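Local coordinates for protein neuraminidase (Influenza A virus, PDB 4GDI) that is a neuraminidase-like surface glycoprotein of a bat influenza A virus, predicted to remove terminal sialic acid from glycoconjugates, with a diverged putative active site, at residues F54-A59 / L79-I84. Numbering follows the deposited sequence.
Sequences FKFFIA and LYKTPI
Two neighbouring antiparallel strands of one blade of the neuraminidase beta-propeller meet where F54-A59 runs beside L79-P83. Four backbone hydrogen bonds join them, two each in the hydrogen-bonded pairs K55-T82 and F57-Y80. The shortest are K55 N to T82 O and Y80 N to F57 O, both 2.8 Å. CA-H...O contacts fill the places between, such as K81 CA to K55 O at 3.1 Å.

One face of the sheet carries F56, I58, L79 and K81. K81 serves two rings of the other strand. Beyond CG, set between the backbone N and the carbonyl carbon (chi1 80°), its chain runs extended, past F56 to F54. CB lies over one face of the F56 ring, offset toward the rim, 4.0 Å from the centroid, and CD touches F56 CZ. NZ ends over the centre of the F54 ring, 3.9 Å from its centroid and 6° off the ring normal. This is a cation-pi contact. W111 of strand 111-117 also packs on F54, F56 and K81.

The other face carries K55, F57, Y80 and T82. Y80 CB sits over the F57 ring, with F57 CZ 3.5 Å away. The F57 and Y80 planes differ by only 17°, but their centroids are 5.8 Å apart and little of one ring lies over the other. A59 CB touches the Y80 ring at CE1. I39 of strand 39-42 packs on F57, Y80 and A59, and F28 of a second subunit packs on Y80, so this face reaches a subunit contact of the tetramer. The T82 hydroxyl is hydrogen-bonded to S93 and S88. The same OG1 lies in the plane of the F57 ring, at its edge, 3.4 Å from F57 CE1.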
ATOM      1  N   PHE A  54     -13.451   4.627  -7.670  1.00 22.94           N
ATOM      2  CA  PHE A  54     -12.220   4.473  -8.423  1.00 19.81           C
ATOM      3  C   PHE A  54     -12.313   5.231  -9.742  1.00 21.24           C
ATOM      4  O   PHE A  54     -13.399   5.447 -10.282  1.00 21.28           O
ATOM      5  CB  PHE A  54     -11.936   2.987  -8.709  1.00 21.74           C
ATOM      6  CG  PHE A  54     -11.807   2.147  -7.468  1.00 24.03           C
ATOM      7  CD1 PHE A  54     -12.937   1.621  -6.850  1.00 30.03           C
ATOM      8  CD2 PHE A  54     -10.559   1.895  -6.911  1.00 22.29           C
ATOM      9  CE1 PHE A  54     -12.832   0.854  -5.686  1.00 34.74           C
ATOM     10  CE2 PHE A  54     -10.440   1.135  -5.738  1.00 29.12           C
ATOM     11  CZ  PHE A  54     -11.584   0.608  -5.131  1.00 36.43           C
ATOM     12  N   LYS A  55     -11.149   5.624 -10.236  1.00 21.64           N
ATOM     13  CA  LYS A  55     -10.985   6.137 -11.584  1.00 22.60           C
ATOM     14  C   LYS A  55     -10.548   4.989 -12.485  1.00 20.65           C
ATOM     15  O   LYS A  55      -9.493   4.392 -12.276  1.00 25.98           O
ATOM     16  CB  LYS A  55      -9.932   7.250 -11.599  1.00 21.86           C
ATOM     17  CG  LYS A  55      -9.604   7.767 -12.994  1.00 34.41           C
ATOM     18  CD  LYS A  55      -8.703   8.997 -12.945  1.00 40.58           C
ATOM     19  CE  LYS A  55      -7.401   8.759 -13.699  1.00 42.37           C
ATOM     20  NZ  LYS A  55      -6.339   9.735 -13.335  1.00 47.91           N
ATOM     21  N   PHE A  56     -11.376   4.677 -13.477  1.00 19.49           N
ATOM     22  CA  PHE A  56     -11.032   3.731 -14.522  1.00 20.76           C
ATOM     23  C   PHE A  56     -10.591   4.542 -15.741  1.00 23.68           C
ATOM     24  O   PHE A  56     -11.199   5.561 -16.054  1.00 24.14           O
ATOM     25  CB  PHE A  56     -12.241   2.867 -14.886  1.00 16.52           C
ATOM     26  CG  PHE A  56     -12.629   1.886 -13.818  1.00 16.94           C
ATOM     27  CD1 PHE A  56     -13.362   2.295 -12.729  1.00 20.39           C
ATOM     28  CD2 PHE A  56     -12.275   0.553 -13.921  1.00 22.27           C
ATOM     29  CE1 PHE A  56     -13.718   1.403 -11.756  1.00 20.41           C
ATOM     30  CE2 PHE A  56     -12.637  -0.343 -12.946  1.00 22.97           C
ATOM     31  CZ  PHE A  56     -13.347   0.078 -11.870  1.00 19.66           C
ATOM     32  N   PHE A  57      -9.562   4.080 -16.438  1.00 20.25           N
ATOM     33  CA  PHE A  57      -9.008   4.844 -17.547  1.00 21.06           C
ATOM     34  C   PHE A  57      -8.104   4.028 -18.462  1.00 26.16           C
ATOM     35  O   PHE A  57      -7.572   2.988 -18.067  1.00 21.04           O
ATOM     36  CB  PHE A  57      -8.227   6.050 -17.016  1.00 22.18           C
ATOM     37  CG  PHE A  57      -7.012   5.688 -16.204  1.00 28.13           C
ATOM     38  CD1 PHE A  57      -7.113   5.451 -14.848  1.00 22.92           C
ATOM     39  CD2 PHE A  57      -5.762   5.616 -16.797  1.00 26.13           C
ATOM     40  CE1 PHE A  57      -5.989   5.121 -14.100  1.00 25.62           C
ATOM     41  CE2 PHE A  57      -4.635   5.293 -16.052  1.00 29.71           C
ATOM     42  CZ  PHE A  57      -4.749   5.047 -14.706  1.00 24.49           C
ATOM     43  N   ILE A  58      -7.940   4.504 -19.696  1.00 21.37           N
ATOM     44  CA  ILE A  58      -6.990   3.897 -20.611  1.00 20.70           C
ATOM     45  C   ILE A  58      -5.678   4.656 -20.439  1.00 25.60           C
ATOM     46  O   ILE A  58      -5.656   5.889 -20.523  1.00 24.92           O
ATOM     47  CB  ILE A  58      -7.459   3.987 -22.077  1.00 25.28           C
ATOM     48  CG1 ILE A  58      -8.897   3.479 -22.232  1.00 27.67           C
ATOM     49  CG2 ILE A  58      -6.526   3.200 -22.983  1.00 28.58           C
ATOM     50  CD1 ILE A  58      -9.106   2.044 -21.760  1.00 31.36           C
ATOM     51  N   ALA A  59      -4.588   3.935 -20.190  1.00 26.70           N
ATOM     52  CA  ALA A  59      -3.276   4.577 -20.053  1.00 23.22           C
ATOM     53  C   ALA A  59      -2.681   4.821 -21.430  1.00 31.42           C
ATOM     54  O   ALA A  59      -2.805   3.977 -22.317  1.00 33.20           O
ATOM     55  CB  ALA A  59      -2.334   3.711 -19.241  1.00 23.08           C
ATOM     56  N   LEU A  79      -6.606  -0.844 -19.904  1.00 23.32           N
ATOM     57  CA  LEU A  79      -7.444  -0.250 -18.883  1.00 23.13           C
ATOM     58  C   LEU A  79      -6.812  -0.426 -17.495  1.00 24.79           C
ATOM     59  O   LEU A  79      -6.382  -1.528 -17.135  1.00 24.11           O
ATOM     60  CB  LEU A  79      -8.802  -0.963 -18.909  1.00 22.95           C
ATOM     61  CG  LEU A  79      -9.765  -0.639 -17.777  1.00 27.45           C
ATOM     62  CD1 LEU A  79     -10.317   0.789 -17.929  1.00 22.90           C
ATOM     63  CD2 LEU A  79     -10.884  -1.686 -17.751  1.00 23.10           C
ATOM     64  N   TYR A  80      -6.806   0.651 -16.717  1.00 21.69           N
ATOM     65  CA  TYR A  80      -6.265   0.674 -15.360  1.00 27.57           C
ATOM     66  C   TYR A  80      -7.328   1.227 -14.433  1.00 28.53           C
ATOM     67  O   TYR A  80      -8.281   1.861 -14.883  1.00 26.97           O
ATOM     68  CB  TYR A  80      -5.057   1.628 -15.245  1.00 22.49           C
ATOM     69  CG  TYR A  80      -3.770   1.168 -15.880  1.00 19.98           C
ATOM     70  CD1 TYR A  80      -3.658   1.037 -17.258  1.00 26.64           C
ATOM     71  CD2 TYR A  80      -2.645   0.905 -15.099  1.00 30.45           C
ATOM     72  CE1 TYR A  80      -2.464   0.629 -17.839  1.00 31.57           C
ATOM     73  CE2 TYR A  80      -1.448   0.498 -15.669  1.00 26.91           C
ATOM     74  CZ  TYR A  80      -1.365   0.356 -17.038  1.00 30.92           C
ATOM     75  OH  TYR A  80      -0.175  -0.035 -17.608  1.00 33.87           O
ATOM     76  N   LYS A  81      -7.153   1.015 -13.135  1.00 22.99           N
ATOM     77  CA  LYS A  81      -7.954   1.726 -12.160  1.00 24.24           C
ATOM     78  C   LYS A  81      -7.119   2.163 -10.970  1.00 27.80           C
ATOM     79  O   LYS A  81      -6.146   1.504 -10.575  1.00 24.30           O
ATOM     80  CB  LYS A  81      -9.159   0.909 -11.705  1.00 31.00           C
ATOM     81  CG  LYS A  81      -8.876  -0.155 -10.670  1.00 35.43           C
ATOM     82  CD  LYS A  81     -10.180  -0.586 -10.004  1.00 27.90           C
ATOM     83  CE  LYS A  81     -10.003  -1.832  -9.142  1.00 37.82           C
ATOM     84  NZ  LYS A  81     -11.130  -1.987  -8.166  1.00 52.21           N
ATOM     85  N   THR A  82      -7.521   3.298 -10.421  1.00 19.07           N
ATOM     86  CA  THR A  82      -6.833   3.953  -9.317  1.00 22.66           C
ATOM     87  C   THR A  82      -7.876   4.438  -8.308  1.00 16.98           C
ATOM     88  O   THR A  82      -8.909   4.979  -8.708  1.00 21.97           O
ATOM     89  CB  THR A  82      -6.066   5.199  -9.840  1.00 22.92           C
ATOM     90  OG1 THR A  82      -5.104   4.786 -10.813  1.00 22.65           O
ATOM     91  CG2 THR A  82      -5.358   5.922  -8.711  1.00 29.20           C
ATOM     92  N   PRO A  83      -7.612   4.267  -7.003  1.00 19.32           N
ATOM     93  CA  PRO A  83      -8.513   4.858  -6.000  1.00 25.52           C
ATOM     94  C   PRO A  83      -8.650   6.357  -6.204  1.00 23.18           C
ATOM     95  O   PRO A  83      -7.665   7.047  -6.454  1.00 24.92           O
ATOM     96  CB  PRO A  83      -7.818   4.552  -4.662  1.00 32.27           C
ATOM     97  CG  PRO A  83      -6.961   3.376  -4.936  1.00 36.94           C
ATOM     98  CD  PRO A  83      -6.516   3.506  -6.377  1.00 33.10           C
ATOM     99  N   ILE A  84      -9.871   6.862  -6.101  1.00 24.42           N
ATOM    100  CA  ILE A  84     -10.137   8.246  -6.478  1.00 33.95           C
ATOM    101  C   ILE A  84      -9.235   9.261  -5.740  1.00 39.38           C
ATOM    102  O   ILE A  84      -8.768  10.247  -6.331  1.00 28.20           O
ATOM    103  CB  ILE A  84     -11.631   8.585  -6.276  1.00 35.03           C
ATOM    104  CG1 ILE A  84     -11.973   9.893  -6.982  1.00 49.60           C
ATOM    105  CG2 ILE A  84     -11.986   8.621  -4.798  1.00 34.43           C
ATOM    106  CD1 ILE A  84     -11.809   9.810  -8.483  1.00 41.88           C
TER